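PDB 3F5B: aminoglycoside N(6')acetyltransferase from Legionella pneumophila subsp. pneumophila, which probably transfers an acetyl group to the 6'-amino group of aminoglycosides, as a member of the GNAT acetyltransferase family. Local coordinates for residues Glu26-Trp31 with His66-Asp71; Leu99-Leu104 with Val113-Glu118; Ile107-Ser112 with Ala141-Lys146. One frame throughout, in Å; residues are numbered along the deposited sequence.

Contact 1 (Glu26-Trp31 with His66-Asp71); sequences ELVLGW and HWIAYD
Ile68 sends its delta methyl into a recess formed by Leu27, Val28 and Trp31, three residues on one side of the short helix 26-31. CD1 of Ile68 makes the nearest approach to each of the three, with CG1 adding a longer contact to the indole. CD1 lies 3.8 Å from CD2 of Leu27 and 4.0 Å from CH2 of Trp31, with CG2 of Val28 farther back at 4.4 Å. The reach comes from an extended side chain: CG1 of Ile68 stands opposite the backbone N (chi1 -176°) and CD1 continues outward. Both Leu27 and Trp31 are met nearly at right angles, the methyl approaching the six-membered end of the indole obliquely. The indole itself is backed from within its own helix, because CG of Leu27 lies 3.9 Å above one ring face, toward the rim. Leu27, with CG anti to the backbone N (chi1 171°), touches the ring through CG and the strand methyl through CD2.

Helix 26-31 runs almost perpendicular to strand 66-71, at 88°, with the axes 11.0 Å apart. Around the three-sided recess, Pro75 touches both Leu27 and Ile68, Met20 touches both Val28 and Ile68, and Cys102 lies against Trp31. No hydrogen bond links the two segments. The helix is joined to the second strand of the GNAT sheet by dispersion and exclusion of water, with a single isoleucine supplying the strand's side; such a joint depends on shape, and nothing polar in it fixes direction.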
loop_
_atom_site.group_PDB
_atom_site.type_symbol
_atom_site.label_atom_id
_atom_site.label_comp_id
_atom_site.label_asym_id
_atom_site.label_seq_id
_atom_site.Cartn_x
_atom_site.Cartn_y
_atom_site.Cartn_z
ATOM N N GLU A 26 17.018 -8.516 -0.232
ATOM C CA GLU A 26 17.925 -7.706 0.556
ATOM C C GLU A 26 17.689 -6.212 0.350
ATOM O O GLU A 26 17.737 -5.449 1.315
ATOM C CB GLU A 26 19.386 -8.125 0.328
ATOM C CG GLU A 26 19.581 -9.606 0.700
ATOM C CD GLU A 26 21.003 -10.006 0.924
ATOM O OE1 GLU A 26 21.937 -9.372 0.342
ATOM O OE2 GLU A 26 21.185 -10.975 1.684
ATOM N N LEU A 27 17.378 -5.809 -0.888
ATOM C CA LEU A 27 16.990 -4.408 -1.171
ATOM C C LEU A 27 15.870 -3.909 -0.261
ATOM O O LEU A 27 15.974 -2.827 0.360
ATOM C CB LEU A 27 16.601 -4.220 -2.649
ATOM C CG LEU A 27 15.970 -2.873 -3.061
ATOM C CD1 LEU A 27 16.953 -1.738 -2.957
ATOM C CD2 LEU A 27 15.382 -2.930 -4.472
ATOM N N VAL A 28 14.783 -4.684 -0.203
ATOM C CA VAL A 28 13.619 -4.299 0.578
ATOM C C VAL A 28 13.931 -4.404 2.075
ATOM O O VAL A 28 13.531 -3.540 2.865
ATOM C CB VAL A 28 12.378 -5.135 0.195
ATOM C CG1 VAL A 28 11.232 -4.924 1.181
ATOM C CG2 VAL A 28 11.940 -4.777 -1.247
ATOM N N LEU A 29 14.660 -5.445 2.476
ATOM C CA LEU A 29 15.095 -5.520 3.878
ATOM C C LEU A 29 15.871 -4.257 4.357
ATOM O O LEU A 29 15.635 -3.739 5.470
ATOM C CB LEU A 29 15.870 -6.817 4.147
ATOM C CG LEU A 29 15.006 -8.081 4.342
ATOM C CD1 LEU A 29 15.923 -9.298 4.380
ATOM C CD2 LEU A 29 14.154 -8.024 5.618
ATOM N N GLY A 30 16.765 -3.747 3.517
ATOM C CA GLY A 30 17.494 -2.527 3.849
ATOM C C GLY A 30 16.502 -1.377 3.963
ATOM O O GLY A 30 16.529 -0.610 4.938
ATOM N N TRP A 31 15.619 -1.287 2.974
ATOM C CA TRP A 31 14.614 -0.231 2.899
ATOM C C TRP A 31 13.833 -0.076 4.205
ATOM O O TRP A 31 13.662 1.021 4.705
ATOM C CB TRP A 31 13.612 -0.528 1.789
ATOM C CG TRP A 31 14.025 -0.078 0.410
ATOM C CD1 TRP A 31 15.137 0.663 0.063
ATOM C CD2 TRP A 31 13.306 -0.306 -0.794
ATOM N NE1 TRP A 31 15.141 0.895 -1.285
ATOM C CE2 TRP A 31 14.014 0.330 -1.833
ATOM C CE3 TRP A 31 12.100 -0.958 -1.093
ATOM C CZ2 TRP A 31 13.586 0.283 -3.178
ATOM C CZ3 TRP A 31 11.667 -0.995 -2.413
ATOM C CH2 TRP A 31 12.418 -0.377 -3.447
ATOM N N HIS A 66 3.330 -9.332 -1.774
ATOM C CA HIS A 66 4.396 -8.343 -1.568
ATOM C C HIS A 66 4.852 -7.852 -2.943
ATOM O O HIS A 66 5.124 -8.675 -3.832
ATOM C CB HIS A 66 5.537 -8.973 -0.779
ATOM C CG HIS A 66 5.142 -9.338 0.625
ATOM N ND1 HIS A 66 5.513 -8.586 1.719
ATOM C CD2 HIS A 66 4.340 -10.322 1.098
ATOM C CE1 HIS A 66 4.989 -9.122 2.813
ATOM N NE2 HIS A 66 4.271 -10.174 2.462
ATOM N N TRP A 67 4.893 -6.532 -3.095
ATOM C CA TRP A 67 5.126 -5.873 -4.372
ATOM C C TRP A 67 6.267 -4.869 -4.282
ATOM O O TRP A 67 6.621 -4.362 -3.185
ATOM C CB TRP A 67 3.887 -5.065 -4.829
ATOM C CG TRP A 67 2.598 -5.791 -4.883
ATOM C CD1 TRP A 67 1.736 -6.028 -3.841
ATOM C CD2 TRP A 67 1.993 -6.349 -6.042
ATOM N NE1 TRP A 67 0.598 -6.690 -4.301
ATOM C CE2 TRP A 67 0.743 -6.901 -5.646
ATOM C CE3 TRP A 67 2.375 -6.430 -7.396
ATOM C CZ2 TRP A 67 -0.113 -7.547 -6.551
ATOM C CZ3 TRP A 67 1.504 -7.046 -8.295
ATOM C CH2 TRP A 67 0.275 -7.593 -7.871
ATOM N N ILE A 68 6.809 -4.555 -5.464
ATOM C CA ILE A 68 7.839 -3.524 -5.622
ATOM C C ILE A 68 7.394 -2.606 -6.781
ATOM O O ILE A 68 6.888 -3.091 -7.801
ATOM C CB ILE A 68 9.275 -4.161 -5.798
ATOM C CG1 ILE A 68 10.403 -3.102 -5.881
ATOM C CG2 ILE A 68 9.367 -5.139 -6.986
ATOM C CD1 ILE A 68 11.791 -3.747 -5.545
ATOM N N ALA A 69 7.567 -1.298 -6.610
ATOM C CA ALA A 69 7.240 -0.304 -7.657
ATOM C C ALA A 69 8.523 0.168 -8.292
ATOM O O ALA A 69 9.503 0.441 -7.569
ATOM C CB ALA A 69 6.519 0.885 -7.035
ATOM N N TYR A 70 8.507 0.313 -9.623
ATOM C CA TYR A 70 9.662 0.745 -10.399
ATOM C C TYR A 70 9.353 2.043 -11.145
ATOM O O TYR A 70 8.232 2.232 -11.608
ATOM C CB TYR A 70 10.028 -0.315 -11.450
ATOM C CG TYR A 70 10.858 -1.430 -10.880
ATOM C CD1 TYR A 70 10.266 -2.465 -10.143
ATOM C CD2 TYR A 70 12.234 -1.431 -11.040
ATOM C CE1 TYR A 70 11.046 -3.497 -9.594
ATOM C CE2 TYR A 70 13.020 -2.442 -10.500
ATOM C CZ TYR A 70 12.415 -3.467 -9.782
ATOM O OH TYR A 70 13.223 -4.454 -9.263
ATOM N N ASP A 71 10.362 2.909 -11.255
ATOM C CA ASP A 71 10.311 4.058 -12.146
ATOM C C ASP A 71 11.384 3.731 -13.197
ATOM O O ASP A 71 12.576 3.882 -12.934
ATOM C CB ASP A 71 10.653 5.320 -11.360
ATOM C CG ASP A 71 10.675 6.566 -12.225
ATOM O OD1 ASP A 71 9.935 6.622 -13.244
ATOM O OD2 ASP A 71 11.429 7.486 -11.865
#

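Contact 2 (Leu99-Leu104 with Val113-Glu118); sequences LFICRL and VQMIHE. With CHX (cyclohexane), chain D.
Ile101 CD1 meets the selenium of Met115, a selenomethionine in this crystal, almost tip to tip at 3.7 Å, so a heavy polarisable atom occupies the middle of an otherwise hydrocarbon interface. The chain of Met115 leaves helix 113-118 with CG opposite the backbone N, then bends at its next two torsions, which turns the CE methyl along the strand. CE comes 4.0 Å from CD1 of Ile101 and 4.2 Å from CD1 of Leu99, whose side chain runs past it in the opposite direction.

Leu99 divides its two methyls between two helix residues. CD1 faces Met115, while CD2 lies 3.8 Å from CG1 of Ile116, crossing that side chain at about a right angle. An uncommon conformation accompanies this split: CG sits between the backbone N and the carbonyl carbon (chi1 66°), with chi2 at 99°. Phe100, between Leu99 and Ile101 in sequence, points to the other side of the strand, where cyclohexane lies over one face of its ring; C2 of the cyclohexane is 3.6 Å from Phe100 CE1.

Strand 99-101 and helix 113-118 run roughly antiparallel, at 140°, as the first two elements of a beta-alpha-beta unit completed by strand 129-132. Phe15, Phe17 and Phe76 also touch Met115, and Tyr145 touches both Leu99 and Ile116. No polar bond crosses the contact. All four touching residues are buried, so helix and sheet are held by apolar packing alone, whereas the reverse side of the same strand supplies a wall of the cyclohexane pocket.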
loop_
_atom_site.group_PDB
_atom_site.type_symbol
_atom_site.label_atom_id
_atom_site.label_comp_id
_atom_site.label_asym_id
_atom_site.label_seq_id
_atom_site.Cartn_x
_atom_site.Cartn_y
_atom_site.Cartn_z
ATOM N N LEU A 99 1.763 0.588 2.168
ATOM C CA LEU A 99 2.812 1.034 1.256
ATOM C C LEU A 99 3.908 1.824 1.949
ATOM O O LEU A 99 3.660 2.512 2.959
ATOM C CB LEU A 99 2.219 1.803 0.074
ATOM C CG LEU A 99 1.555 3.136 0.374
ATOM C CD1 LEU A 99 2.536 4.266 0.054
ATOM C CD2 LEU A 99 0.262 3.339 -0.433
ATOM N N PHE A 100 5.095 1.738 1.361
ATOM C CA PHE A 100 6.296 2.317 1.895
ATOM C C PHE A 100 7.089 2.911 0.746
ATOM O O PHE A 100 7.595 2.174 -0.132
ATOM C CB PHE A 100 7.117 1.226 2.612
ATOM C CG PHE A 100 6.320 0.448 3.640
ATOM C CD1 PHE A 100 6.215 0.916 4.960
ATOM C CD2 PHE A 100 5.673 -0.732 3.293
ATOM C CE1 PHE A 100 5.466 0.228 5.916
ATOM C CE2 PHE A 100 4.912 -1.443 4.247
ATOM C CZ PHE A 100 4.824 -0.952 5.576
ATOM N N ILE A 101 7.179 4.241 0.714
ATOM C CA ILE A 101 8.036 4.881 -0.268
ATOM C C ILE A 101 9.436 4.918 0.349
ATOM O O ILE A 101 9.690 5.696 1.268
ATOM C CB ILE A 101 7.610 6.356 -0.644
ATOM C CG1 ILE A 101 6.127 6.486 -0.961
ATOM C CG2 ILE A 101 8.523 6.916 -1.783
ATOM C CD1 ILE A 101 5.619 5.571 -2.013
ATOM N N CYS A 102 10.334 4.115 -0.198
ATOM C CA CYS A 102 11.593 3.820 0.450
ATOM C C CYS A 102 12.790 4.620 -0.038
ATOM O O CYS A 102 13.832 4.600 0.619
ATOM C CB CYS A 102 11.878 2.324 0.309
ATOM S SG CYS A 102 10.573 1.352 1.144
ATOM N N ARG A 103 12.650 5.294 -1.180
ATOM C CA ARG A 103 13.687 6.226 -1.657
ATOM C C ARG A 103 13.256 7.642 -1.312
ATOM O O ARG A 103 12.141 8.047 -1.661
ATOM C CB ARG A 103 13.874 6.116 -3.179
ATOM C CG ARG A 103 14.678 4.921 -3.665
ATOM C CD ARG A 103 14.915 5.046 -5.180
ATOM N NE ARG A 103 15.711 6.240 -5.537
ATOM C CZ ARG A 103 16.942 6.198 -6.031
ATOM N NH1 ARG A 103 17.533 5.031 -6.225
ATOM N NH2 ARG A 103 17.580 7.314 -6.345
ATOM N N LEU A 104 14.128 8.402 -0.636
ATOM C CA LEU A 104 13.766 9.769 -0.241
ATOM C C LEU A 104 13.443 10.687 -1.419
ATOM O O LEU A 104 12.641 11.602 -1.284
ATOM C CB LEU A 104 14.843 10.430 0.648
ATOM C CG LEU A 104 14.946 9.895 2.081
ATOM C CD1 LEU A 104 16.154 10.515 2.778
ATOM C CD2 LEU A 104 13.679 10.170 2.863
ATOM N N VAL A 113 0.581 10.070 -4.772
ATOM C CA VAL A 113 -0.789 9.939 -5.215
ATOM C C VAL A 113 -0.794 9.254 -6.585
ATOM O O VAL A 113 -1.584 8.338 -6.846
ATOM C CB VAL A 113 -1.528 11.315 -5.243
ATOM C CG1 VAL A 113 -2.890 11.181 -5.931
ATOM C CG2 VAL A 113 -1.714 11.844 -3.806
ATOM N N GLN A 114 0.104 9.678 -7.459
ATOM C CA GLN A 114 0.142 9.091 -8.776
ATOM C C GLN A 114 0.491 7.608 -8.642
ATOM O O GLN A 114 -0.082 6.772 -9.310
ATOM C CB GLN A 114 1.165 9.796 -9.662
ATOM C CG GLN A 114 1.207 9.230 -11.099
ATOM C CD GLN A 114 2.196 9.957 -11.988
ATOM O OE1 GLN A 114 2.621 11.067 -11.667
ATOM N NE2 GLN A 114 2.565 9.339 -13.121
HETATM N N MSE A 115 1.455 7.289 -7.805
HETATM C CA MSE A 115 1.840 5.870 -7.648
HETATM C C MSE A 115 0.684 5.032 -7.109
HETATM O O MSE A 115 0.435 3.903 -7.596
HETATM C CB MSE A 115 3.065 5.713 -6.753
HETATM C CG MSE A 115 3.673 4.285 -6.801
HETATM SE SE MSE A 115 4.382 3.799 -5.048
HETATM C CE MSE A 115 2.713 3.821 -4.114
ATOM N N ILE A 116 -0.001 5.571 -6.094
ATOM C CA ILE A 116 -1.163 4.890 -5.539
ATOM C C ILE A 116 -2.186 4.618 -6.646
ATOM O O ILE A 116 -2.636 3.473 -6.815
ATOM C CB ILE A 116 -1.818 5.712 -4.373
ATOM C CG1 ILE A 116 -0.913 5.708 -3.126
ATOM C CG2 ILE A 116 -3.250 5.201 -4.097
ATOM C CD1 ILE A 116 -1.267 6.753 -2.076
ATOM N N HIS A 117 -2.538 5.655 -7.408
ATOM C CA HIS A 117 -3.533 5.497 -8.468
ATOM C C HIS A 117 -3.094 4.515 -9.545
ATOM O O HIS A 117 -3.879 3.647 -9.969
ATOM C CB HIS A 117 -3.919 6.817 -9.108
ATOM C CG HIS A 117 -4.690 7.721 -8.195
ATOM N ND1 HIS A 117 -4.976 9.024 -8.524
ATOM C CD2 HIS A 117 -5.199 7.521 -6.955
ATOM C CE1 HIS A 117 -5.647 9.588 -7.533
ATOM N NE2 HIS A 117 -5.807 8.692 -6.574
ATOM N N GLU A 118 -1.844 4.622 -9.968
ATOM C CA GLU A 118 -1.357 3.675 -10.986
ATOM C C GLU A 118 -1.296 2.235 -10.476
ATOM O O GLU A 118 -1.550 1.287 -11.219
ATOM C CB GLU A 118 0.008 4.120 -11.505
ATOM C CG GLU A 118 -0.057 5.406 -12.361
ATOM C CD GLU A 118 1.298 5.733 -12.986
ATOM O OE1 GLU A 118 2.232 4.955 -12.733
ATOM O OE2 GLU A 118 1.440 6.755 -13.715
HETATM C C1 CHX D . 2.295 2.817 7.284
HETATM C C2 CHX D . 2.663 2.424 5.850
HETATM C C3 CHX D . 1.525 1.655 5.167
HETATM C C4 CHX D . 0.286 2.541 4.980
HETATM C C5 CHX D . 0.122 3.586 6.100
HETATM C C6 CHX D . 0.810 3.205 7.425
#

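Contact 3 (Ile107-Ser112 with Ala141-Lys146); sequences IGKGLS and AVHVYK. With CHX (cyclohexane), chain D; EDO (1,2-ethanediol), chain I.
The start of helix 109-123, which follows the strand carrying Leu99 and Phe100 of the cyclohexane pocket, packs here against helix 139-148, which lends the pocket Tyr145. In GNAT enzymes this strand-to-helix turn commonly holds the pyrophosphate of acetyl-CoA, a role consistent with the fold here. Val144 is the main point of contact, and its two methyls address different residues: CG2 lies 3.7 Å from CG of Lys109, and CG1 lies 3.8 Å from CB of Ser112. Pointing CG1 opposite the backbone N (chi1 166°) lets the two methyls meet residues one turn apart on the facing helix. Lys109 then passes on to His143, its CD 3.5 Å from CD2 of the imidazole in an oblique approach; the lysine chain bends beyond this point.

Gly108 takes the N-cap position. Its carbonyl O accepts the backbone N of Ser112 and also the Ser112 hydroxyl, the two donors arriving from opposite faces of the carbonyl plane. Ser112 OG lies 3.0 Å from Gly108 O, a bond that occupies the hydroxyl within its own turn and leaves CB to meet Val144. On the pocket side, Tyr145 has C5 of cyclohexane at its ring edge and accepts a weak hydrogen bond at its OH from O2 of an ethanediol, probably from the crystallisation liquor, 3.0 Å away.

Ile116, one turn beyond Ser112, touches both Val144 and Tyr145, and Ile101 of strand 94-101 lies against Ser112. On other sides of helix 139-148, Val142 rests on Tyr166 and Tyr145 on Met168, both of strand 164-171.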
loop_
_atom_site.group_PDB
_atom_site.type_symbol
_atom_site.label_atom_id
_atom_site.label_comp_id
_atom_site.label_asym_id
_atom_site.label_seq_id
_atom_site.Cartn_x
_atom_site.Cartn_y
_atom_site.Cartn_z
ATOM N N ILE A 107 9.447 10.776 -2.449
ATOM C CA ILE A 107 8.460 10.964 -1.374
ATOM C C ILE A 107 7.399 12.066 -1.616
ATOM O O ILE A 107 6.476 12.265 -0.793
ATOM C CB ILE A 107 9.233 11.217 -0.053
ATOM C CG1 ILE A 107 8.857 10.187 0.991
ATOM C CG2 ILE A 107 9.259 12.700 0.375
ATOM C CD1 ILE A 107 9.851 9.098 1.033
ATOM N N GLY A 108 7.511 12.733 -2.761
ATOM C CA GLY A 108 6.631 13.841 -3.112
ATOM C C GLY A 108 5.183 13.424 -2.957
ATOM O O GLY A 108 4.823 12.312 -3.302
ATOM N N LYS A 109 4.347 14.327 -2.455
ATOM C CA LYS A 109 2.948 13.984 -2.232
ATOM C C LYS A 109 2.262 13.694 -3.563
ATOM O O LYS A 109 1.544 12.706 -3.687
ATOM C CB LYS A 109 2.231 15.106 -1.476
ATOM C CG LYS A 109 2.748 15.305 -0.052
ATOM C CD LYS A 109 1.957 16.413 0.642
ATOM C CE LYS A 109 2.742 17.675 0.853
ATOM N NZ LYS A 109 3.451 18.126 -0.368
ATOM N N GLY A 110 2.495 14.541 -4.563
ATOM C CA GLY A 110 1.861 14.355 -5.875
ATOM C C GLY A 110 2.334 13.062 -6.538
ATOM O O GLY A 110 1.541 12.327 -7.138
ATOM N N LEU A 111 3.622 12.777 -6.416
ATOM C CA LEU A 111 4.163 11.502 -6.885
ATOM C C LEU A 111 3.546 10.280 -6.167
ATOM O O LEU A 111 3.290 9.245 -6.800
ATOM C CB LEU A 111 5.677 11.473 -6.694
ATOM C CG LEU A 111 6.397 10.300 -7.369
ATOM C CD1 LEU A 111 7.837 10.674 -7.765
ATOM C CD2 LEU A 111 6.395 9.058 -6.450
ATOM N N SER A 112 3.368 10.383 -4.850
ATOM C CA SER A 112 2.787 9.273 -4.076
ATOM C C SER A 112 1.345 9.004 -4.514
ATOM O O SER A 112 0.948 7.858 -4.642
ATOM C CB SER A 112 2.820 9.573 -2.583
ATOM O OG SER A 112 4.167 9.676 -2.148
ATOM N N ALA A 141 1.040 10.853 5.809
ATOM C CA ALA A 141 0.363 9.725 5.153
ATOM C C ALA A 141 -1.145 9.978 5.029
ATOM O O ALA A 141 -1.724 9.818 3.950
ATOM C CB ALA A 141 0.639 8.429 5.926
ATOM N N VAL A 142 -1.769 10.427 6.130
ATOM C CA VAL A 142 -3.204 10.696 6.140
ATOM C C VAL A 142 -3.514 11.712 5.038
ATOM O O VAL A 142 -4.498 11.580 4.291
ATOM C CB VAL A 142 -3.655 11.265 7.540
ATOM C CG1 VAL A 142 -5.036 11.912 7.491
ATOM C CG2 VAL A 142 -3.575 10.188 8.634
ATOM N N HIS A 143 -2.678 12.747 4.969
ATOM C CA HIS A 143 -2.837 13.816 3.987
ATOM C C HIS A 143 -2.703 13.314 2.534
ATOM O O HIS A 143 -3.542 13.599 1.665
ATOM C CB HIS A 143 -1.820 14.931 4.253
ATOM C CG HIS A 143 -1.913 16.051 3.270
ATOM N ND1 HIS A 143 -2.807 17.089 3.414
ATOM C CD2 HIS A 143 -1.271 16.266 2.098
ATOM C CE1 HIS A 143 -2.683 17.917 2.392
ATOM N NE2 HIS A 143 -1.762 17.438 1.579
ATOM N N VAL A 144 -1.636 12.581 2.271
ATOM C CA VAL A 144 -1.475 11.947 0.943
ATOM C C VAL A 144 -2.651 11.033 0.605
ATOM O O VAL A 144 -3.185 11.084 -0.495
ATOM C CB VAL A 144 -0.150 11.161 0.880
ATOM C CG1 VAL A 144 -0.112 10.245 -0.318
ATOM C CG2 VAL A 144 1.054 12.132 0.947
ATOM N N TYR A 145 -3.082 10.189 1.533
ATOM C CA TYR A 145 -4.171 9.263 1.170
ATOM C C TYR A 145 -5.444 10.046 0.900
ATOM O O TYR A 145 -6.177 9.731 -0.033
ATOM C CB TYR A 145 -4.407 8.193 2.249
ATOM C CG TYR A 145 -3.163 7.400 2.563
ATOM C CD1 TYR A 145 -2.136 7.283 1.624
ATOM C CD2 TYR A 145 -3.007 6.782 3.792
ATOM C CE1 TYR A 145 -0.993 6.570 1.896
ATOM C CE2 TYR A 145 -1.855 6.048 4.072
ATOM C CZ TYR A 145 -0.862 5.959 3.121
ATOM O OH TYR A 145 0.272 5.253 3.372
ATOM N N LYS A 146 -5.714 11.086 1.700
ATOM C CA LYS A 146 -6.870 11.940 1.410
ATOM C C LYS A 146 -6.762 12.564 0.007
ATOM O O LYS A 146 -7.761 12.636 -0.719
ATOM C CB LYS A 146 -7.067 13.050 2.462
ATOM C CG LYS A 146 -7.700 12.563 3.771
ATOM C CD LYS A 146 -8.321 13.703 4.568
ATOM C CE LYS A 146 -7.345 14.248 5.556
ATOM N NZ LYS A 146 -8.037 15.214 6.439
HETATM C C1 CHX D . 2.295 2.817 7.284
HETATM C C2 CHX D . 2.663 2.424 5.850
HETATM C C3 CHX D . 1.525 1.655 5.167
HETATM C C4 CHX D . 0.286 2.541 4.980
HETATM C C5 CHX D . 0.122 3.586 6.100
HETATM C C6 CHX D . 0.810 3.205 7.425
HETATM C C1 EDO I . 2.913 9.260 3.031
HETATM O O1 EDO I . 3.956 10.143 3.503
HETATM C C2 EDO I . 3.515 7.992 2.429
HETATM O O2 EDO I . 2.852 6.805 2.906
#

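How the contacts relate
The three contacts follow one GNAT domain from the N-terminal part of its sheet to the pocket. Contact 1 closes before the others open, whereas the segments of contacts 2 and 3 alternate along the chain and share helix 109-123. Contacts 1 and 2 have centres about 12 Å apart and reach the same sheet, touching where Trp31 packs on Cys102 and Ala69 on Met115. Contacts 2 and 3 lie closer, their centres about 8 Å apart, and meet through Ile116, Leu99 and Tyr145. Contacts 1 and 3, about 19 Å apart between centres, do not touch. Cyclohexane lies between strand 94-101 of contact 2 and helix 139-148 of contact 3, with helix 109-123 packing on both.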